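Local coordinates for protein fumarate reductase iron-sulfur subunit (Mycolicibacterium smegmatis, PDB 7D6V) that probably relays electrons through its three iron-sulfur clusters, from succinate oxidation in the flavoprotein subunit toward quinone, as part of mycobacterial succinate dehydrogenase Sdh1, at residues V10-L20 and T90-L101. Sequence-based numbering, arbitrary orientation.
Sequences VWRGDDTGGEL and TPLRTFPVMRDL
Trp11 and Asp100 anchor the beta hairpin formed by strands 10-14 and 17-20 against segment 90-101, in the beta-grasp 2Fe-2S domain, as in plant-type ferredoxins. The strands 10-14 and 97-99 run nearly perpendicular, at 101°, and no backbone-to-backbone hydrogen bond joins them; the three bonds across all end on the Asp100 carboxylate. Trp11 holds CG anti to its N (chi1 -173°), which carries the indole in among Pro91, Val97 and the backbone of Asp100. Its CE3 corner meets Asp100 O at 3.0 Å, with the oxygen near the ring plane, while Pro91 CD and Val97 CG2 approach obliquely, the latter 3.8 Å from Trp11 CZ3. Trp11 NE1 donates a hydrogen bond to Gln20 O of the membrane anchor subunit, tying the hairpin to that chain.

Arg12 starts away from segment 90-101, but bends at chi2 and chi3 bring its guanidinium back to a salt bridge with Asp100, guanidinium and carboxylate planes almost perpendicular. Asp100 is buried, and its OD2 accepts from Ala49 N, with a weak bond from Arg12 NH1; Arg99 NE adds a long, charge-only ion pair. Asp100 OD1 takes two donors: Gly13 N reaches its anti lone pair at 3.2 Å, whereas Arg12 NE, 3.1 Å away, meets it from above the carboxylate plane in a nearly straight bond (173°).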
ATOM      1  N   VAL B  10      -7.614  21.187  14.394  1.00 14.70           N
ATOM      2  CA  VAL B  10      -6.437  20.916  13.572  1.00 14.70           C
ATOM      3  C   VAL B  10      -5.241  21.749  14.023  1.00 14.70           C
ATOM      4  O   VAL B  10      -5.370  22.935  14.356  1.00 14.70           O
ATOM      5  CB  VAL B  10      -6.772  21.189  12.095  1.00 14.70           C
ATOM      6  CG1 VAL B  10      -5.549  21.020  11.212  1.00 14.70           C
ATOM      7  CG2 VAL B  10      -7.900  20.289  11.633  1.00 14.70           C
ATOM      8  N   TRP B  11      -4.058  21.128  14.017  1.00 14.26           N
ATOM      9  CA  TRP B  11      -2.816  21.798  14.394  1.00 14.26           C
ATOM     10  C   TRP B  11      -2.262  22.614  13.228  1.00 14.26           C
ATOM     11  O   TRP B  11      -2.128  22.104  12.112  1.00 14.26           O
ATOM     12  CB  TRP B  11      -1.779  20.770  14.848  1.00 14.26           C
ATOM     13  CG  TRP B  11      -0.520  21.367  15.416  1.00 14.26           C
ATOM     14  CD1 TRP B  11      -0.279  21.674  16.720  1.00 14.26           C
ATOM     15  CD2 TRP B  11       0.667  21.727  14.696  1.00 14.26           C
ATOM     16  NE1 TRP B  11       0.978  22.202  16.859  1.00 14.26           N
ATOM     17  CE2 TRP B  11       1.579  22.248  15.630  1.00 14.26           C
ATOM     18  CE3 TRP B  11       1.044  21.664  13.353  1.00 14.26           C
ATOM     19  CZ2 TRP B  11       2.843  22.698  15.265  1.00 14.26           C
ATOM     20  CZ3 TRP B  11       2.295  22.113  12.994  1.00 14.26           C
ATOM     21  CH2 TRP B  11       3.180  22.624  13.944  1.00 14.26           C
ATOM     22  N   ARG B  12      -1.931  23.878  13.489  1.00 14.46           N
ATOM     23  CA  ARG B  12      -1.364  24.776  12.491  1.00 14.46           C
ATOM     24  C   ARG B  12      -0.017  25.302  12.966  1.00 14.46           C
ATOM     25  O   ARG B  12       0.157  25.600  14.149  1.00 14.46           O
ATOM     26  CB  ARG B  12      -2.294  25.965  12.202  1.00 14.46           C
ATOM     27  CG  ARG B  12      -3.734  25.612  11.909  1.00 14.46           C
ATOM     28  CD  ARG B  12      -3.893  24.877  10.595  1.00 14.46           C
ATOM     29  NE  ARG B  12      -3.161  25.504   9.500  1.00 14.46           N
ATOM     30  CZ  ARG B  12      -3.674  26.406   8.670  1.00 14.46           C
ATOM     31  NH1 ARG B  12      -2.931  26.915   7.702  1.00 14.46           N
ATOM     32  NH2 ARG B  12      -4.926  26.809   8.815  1.00 14.46           N
ATOM     33  N   GLY B  13       0.926  25.423  12.048  1.00 15.20           N
ATOM     34  CA  GLY B  13       2.221  25.990  12.362  1.00 15.20           C
ATOM     35  C   GLY B  13       3.298  25.398  11.480  1.00 15.20           C
ATOM     36  O   GLY B  13       3.020  24.743  10.482  1.00 15.20           O
ATOM     37  N   ASP B  14       4.541  25.652  11.872  1.00 17.74           N
ATOM     38  CA  ASP B  14       5.711  25.129  11.171  1.00 17.74           C
ATOM     39  C   ASP B  14       6.764  24.780  12.217  1.00 17.74           C
ATOM     40  O   ASP B  14       6.475  24.675  13.413  1.00 17.74           O
ATOM     41  CB  ASP B  14       6.217  26.117  10.107  1.00 17.74           C
ATOM     42  CG  ASP B  14       6.490  27.503  10.664  1.00 17.74           C
ATOM     43  OD1 ASP B  14       6.174  28.489   9.970  1.00 17.74           O
ATOM     44  OD2 ASP B  14       7.022  27.614  11.784  1.00 17.74           O
ATOM     45  N   ASP B  15       8.005  24.586  11.765  1.00 20.02           N
ATOM     46  CA  ASP B  15       9.093  24.172  12.642  1.00 20.02           C
ATOM     47  C   ASP B  15       9.466  25.218  13.685  1.00 20.02           C
ATOM     48  O   ASP B  15      10.201  24.889  14.622  1.00 20.02           O
ATOM     49  CB  ASP B  15      10.327  23.820  11.813  1.00 20.02           C
ATOM     50  CG  ASP B  15      10.767  24.955  10.909  1.00 20.02           C
ATOM     51  OD1 ASP B  15      11.834  24.827  10.272  1.00 20.02           O
ATOM     52  OD2 ASP B  15      10.049  25.973  10.829  1.00 20.02           O
ATOM     53  N   THR B  16       8.997  26.456  13.553  1.00 19.21           N
ATOM     54  CA  THR B  16       9.286  27.498  14.530  1.00 19.21           C
ATOM     55  C   THR B  16       8.254  27.578  15.647  1.00 19.21           C
ATOM     56  O   THR B  16       8.422  28.386  16.565  1.00 19.21           O
ATOM     57  CB  THR B  16       9.391  28.863  13.843  1.00 19.21           C
ATOM     58  OG1 THR B  16       8.149  29.174  13.199  1.00 19.21           O
ATOM     59  CG2 THR B  16      10.508  28.861  12.818  1.00 19.21           C
ATOM     60  N   GLY B  17       7.207  26.775  15.597  1.00 17.15           N
ATOM     61  CA  GLY B  17       6.160  26.798  16.601  1.00 17.15           C
ATOM     62  C   GLY B  17       4.805  26.560  15.967  1.00 17.15           C
ATOM     63  O   GLY B  17       4.619  26.670  14.757  1.00 17.15           O
ATOM     64  N   GLY B  18       3.832  26.232  16.807  1.00 15.66           N
ATOM     65  CA  GLY B  18       2.516  25.920  16.288  1.00 15.66           C
ATOM     66  C   GLY B  18       1.487  25.872  17.392  1.00 15.66           C
ATOM     67  O   GLY B  18       1.786  26.108  18.564  1.00 15.66           O
ATOM     68  N   GLU B  19       0.262  25.545  16.994  1.00 16.03           N
ATOM     69  CA  GLU B  19      -0.896  25.644  17.869  1.00 16.03           C
ATOM     70  C   GLU B  19      -2.052  24.889  17.238  1.00 16.03           C
ATOM     71  O   GLU B  19      -2.104  24.722  16.017  1.00 16.03           O
ATOM     72  CB  GLU B  19      -1.279  27.111  18.093  1.00 16.03           C
ATOM     73  CG  GLU B  19      -2.057  27.390  19.349  1.00 16.03           C
ATOM     74  CD  GLU B  19      -2.483  28.837  19.427  1.00 16.03           C
ATOM     75  OE1 GLU B  19      -2.396  29.533  18.395  1.00 16.03           O
ATOM     76  OE2 GLU B  19      -2.909  29.280  20.514  1.00 16.03           O
ATOM     77  N   LEU B  20      -2.977  24.437  18.078  1.00 15.43           N
ATOM     78  CA  LEU B  20      -4.223  23.863  17.593  1.00 15.43           C
ATOM     79  C   LEU B  20      -5.229  24.973  17.323  1.00 15.43           C
ATOM     80  O   LEU B  20      -5.286  25.967  18.051  1.00 15.43           O
ATOM     81  CB  LEU B  20      -4.799  22.873  18.604  1.00 15.43           C
ATOM     82  CG  LEU B  20      -3.984  21.625  18.938  1.00 15.43           C
ATOM     83  CD1 LEU B  20      -4.546  20.948  20.174  1.00 15.43           C
ATOM     84  CD2 LEU B  20      -3.954  20.661  17.776  1.00 15.43           C
ATOM     85  N   THR B  90      -3.445  16.261  14.162  1.00 13.21           N
ATOM     86  CA  THR B  90      -2.090  16.774  14.280  1.00 13.21           C
ATOM     87  C   THR B  90      -1.175  15.976  13.367  1.00 13.21           C
ATOM     88  O   THR B  90      -1.506  14.855  12.971  1.00 13.21           O
ATOM     89  CB  THR B  90      -1.571  16.690  15.725  1.00 13.21           C
ATOM     90  OG1 THR B  90      -1.280  15.328  16.055  1.00 13.21           O
ATOM     91  CG2 THR B  90      -2.587  17.244  16.703  1.00 13.21           C
ATOM     92  N   PRO B  91      -0.021  16.531  13.000  1.00 12.96           N
ATOM     93  CA  PRO B  91       0.950  15.762  12.218  1.00 12.96           C
ATOM     94  C   PRO B  91       1.608  14.682  13.063  1.00 12.96           C
ATOM     95  O   PRO B  91       1.435  14.601  14.280  1.00 12.96           O
ATOM     96  CB  PRO B  91       1.963  16.819  11.778  1.00 12.96           C
ATOM     97  CG  PRO B  91       1.866  17.867  12.818  1.00 12.96           C
ATOM     98  CD  PRO B  91       0.426  17.918  13.209  1.00 12.96           C
ATOM     99  N   LEU B  92       2.369  13.827  12.386  1.00 12.74           N
ATOM    100  CA  LEU B  92       3.156  12.816  13.075  1.00 12.74           C
ATOM    101  C   LEU B  92       4.164  13.481  14.003  1.00 12.74           C
ATOM    102  O   LEU B  92       4.842  14.437  13.621  1.00 12.74           O
ATOM    103  CB  LEU B  92       3.870  11.925  12.061  1.00 12.74           C
ATOM    104  CG  LEU B  92       3.000  11.225  11.018  1.00 12.74           C
ATOM    105  CD1 LEU B  92       3.853  10.357  10.120  1.00 12.74           C
ATOM    106  CD2 LEU B  92       1.929  10.396  11.689  1.00 12.74           C
ATOM    107  N   ARG B  93       4.263  12.970  15.227  1.00 13.34           N
ATOM    108  CA  ARG B  93       5.066  13.597  16.266  1.00 13.34           C
ATOM    109  C   ARG B  93       6.462  13.008  16.394  1.00 13.34           C
ATOM    110  O   ARG B  93       7.198  13.401  17.299  1.00 13.34           O
ATOM    111  CB  ARG B  93       4.346  13.509  17.613  1.00 13.34           C
ATOM    112  CG  ARG B  93       3.159  14.438  17.738  1.00 13.34           C
ATOM    113  CD  ARG B  93       2.509  14.325  19.100  1.00 13.34           C
ATOM    114  NE  ARG B  93       3.121  15.223  20.072  1.00 13.34           N
ATOM    115  CZ  ARG B  93       2.814  15.246  21.363  1.00 13.34           C
ATOM    116  NH1 ARG B  93       1.900  14.419  21.840  1.00 13.34           N
ATOM    117  NH2 ARG B  93       3.417  16.098  22.176  1.00 13.34           N
ATOM    118  N   THR B  94       6.844  12.075  15.525  1.00 13.06           N
ATOM    119  CA  THR B  94       8.180  11.492  15.559  1.00 13.06           C
ATOM    120  C   THR B  94       9.146  12.159  14.593  1.00 13.06           C
ATOM    121  O   THR B  94      10.356  12.152  14.835  1.00 13.06           O
ATOM    122  CB  THR B  94       8.104   9.990  15.250  1.00 13.06           C
ATOM    123  OG1 THR B  94       7.152   9.378  16.123  1.00 13.06           O
ATOM    124  CG2 THR B  94       9.449   9.319  15.452  1.00 13.06           C
ATOM    125  N   PHE B  95       8.644  12.755  13.525  1.00 13.28           N
ATOM    126  CA  PHE B  95       9.471  13.333  12.485  1.00 13.28           C
ATOM    127  C   PHE B  95       9.404  14.851  12.527  1.00 13.28           C
ATOM    128  O   PHE B  95       8.453  15.426  13.066  1.00 13.28           O
ATOM    129  CB  PHE B  95       9.021  12.814  11.114  1.00 13.28           C
ATOM    130  CG  PHE B  95       8.975  11.319  11.030  1.00 13.28           C
ATOM    131  CD1 PHE B  95      10.133  10.573  11.138  1.00 13.28           C
ATOM    132  CD2 PHE B  95       7.773  10.655  10.873  1.00 13.28           C
ATOM    133  CE1 PHE B  95      10.095   9.199  11.075  1.00 13.28           C
ATOM    134  CE2 PHE B  95       7.730   9.279  10.808  1.00 13.28           C
ATOM    135  CZ  PHE B  95       8.891   8.551  10.909  1.00 13.28           C
ATOM    136  N   PRO B  96      10.419  15.540  12.004  1.00 14.59           N
ATOM    137  CA  PRO B  96      10.377  17.005  11.986  1.00 14.59           C
ATOM    138  C   PRO B  96       9.207  17.509  11.160  1.00 14.59           C
ATOM    139  O   PRO B  96       8.879  16.959  10.108  1.00 14.59           O
ATOM    140  CB  PRO B  96      11.721  17.393  11.358  1.00 14.59           C
ATOM    141  CG  PRO B  96      12.579  16.200  11.513  1.00 14.59           C
ATOM    142  CD  PRO B  96      11.676  15.023  11.440  1.00 14.59           C
ATOM    143  N   VAL B  97       8.581  18.571  11.644  1.00 15.04           N
ATOM    144  CA  VAL B  97       7.378  19.111  11.027  1.00 15.04           C
ATOM    145  C   VAL B  97       7.772  20.059   9.902  1.00 15.04           C
ATOM    146  O   VAL B  97       8.611  20.948  10.087  1.00 15.04           O
ATOM    147  CB  VAL B  97       6.493  19.811  12.074  1.00 15.04           C
ATOM    148  CG1 VAL B  97       7.275  20.861  12.843  1.00 15.04           C
ATOM    149  CG2 VAL B  97       5.279  20.432  11.419  1.00 15.04           C
ATOM    150  N   MET B  98       7.197  19.844   8.718  1.00 15.66           N
ATOM    151  CA  MET B  98       7.358  20.803   7.631  1.00 15.66           C
ATOM    152  C   MET B  98       6.373  21.952   7.784  1.00 15.66           C
ATOM    153  O   MET B  98       6.769  23.112   7.940  1.00 15.66           O
ATOM    154  CB  MET B  98       7.162  20.111   6.279  1.00 15.66           C
ATOM    155  CG  MET B  98       8.375  19.374   5.758  1.00 15.66           C
ATOM    156  SD  MET B  98       7.981  18.417   4.286  1.00 15.66           S
ATOM    157  CE  MET B  98       9.604  17.837   3.812  1.00 15.66           C
ATOM    158  N   ARG B  99       5.085  21.640   7.752  1.00 15.48           N
ATOM    159  CA  ARG B  99       4.037  22.615   7.997  1.00 15.48           C
ATOM    160  C   ARG B  99       2.879  21.871   8.654  1.00 15.48           C
ATOM    161  O   ARG B  99       3.079  20.802   9.238  1.00 15.48           O
ATOM    162  CB  ARG B  99       3.667  23.348   6.698  1.00 15.48           C
ATOM    163  CG  ARG B  99       3.230  24.777   6.932  1.00 15.48           C
ATOM    164  CD  ARG B  99       2.545  25.360   5.727  1.00 15.48           C
ATOM    165  NE  ARG B  99       1.827  26.579   6.068  1.00 15.48           N
ATOM    166  CZ  ARG B  99       0.820  27.071   5.360  1.00 15.48           C
ATOM    167  NH1 ARG B  99       0.415  26.448   4.264  1.00 15.48           N
ATOM    168  NH2 ARG B  99       0.220  28.185   5.749  1.00 15.48           N
ATOM    169  N   ASP B 100       1.668  22.417   8.534  1.00 14.59           N
ATOM    170  CA  ASP B 100       0.546  22.068   9.402  1.00 14.59           C
ATOM    171  C   ASP B 100       0.403  20.571   9.672  1.00 14.59           C
ATOM    172  O   ASP B 100       0.521  20.127  10.816  1.00 14.59           O
ATOM    173  CB  ASP B 100      -0.742  22.621   8.788  1.00 14.59           C
ATOM    174  CG  ASP B 100      -0.581  24.035   8.281  1.00 14.59           C
ATOM    175  OD1 ASP B 100      -0.169  24.908   9.070  1.00 14.59           O
ATOM    176  OD2 ASP B 100      -0.856  24.277   7.091  1.00 14.59           O
ATOM    177  N   LEU B 101       0.166  19.770   8.636  1.00 13.85           N
ATOM    178  CA  LEU B 101      -0.001  18.332   8.819  1.00 13.85           C
ATOM    179  C   LEU B 101       1.065  17.523   8.097  1.00 13.85           C
ATOM    180  O   LEU B 101       0.943  16.299   8.005  1.00 13.85           O
ATOM    181  CB  LEU B 101      -1.389  17.886   8.357  1.00 13.85           C
ATOM    182  CG  LEU B 101      -2.593  18.430   9.127  1.00 13.85           C
ATOM    183  CD1 LEU B 101      -3.876  17.848   8.573  1.00 13.85           C
ATOM    184  CD2 LEU B 101      -2.467  18.145  10.610  1.00 13.85           C
TER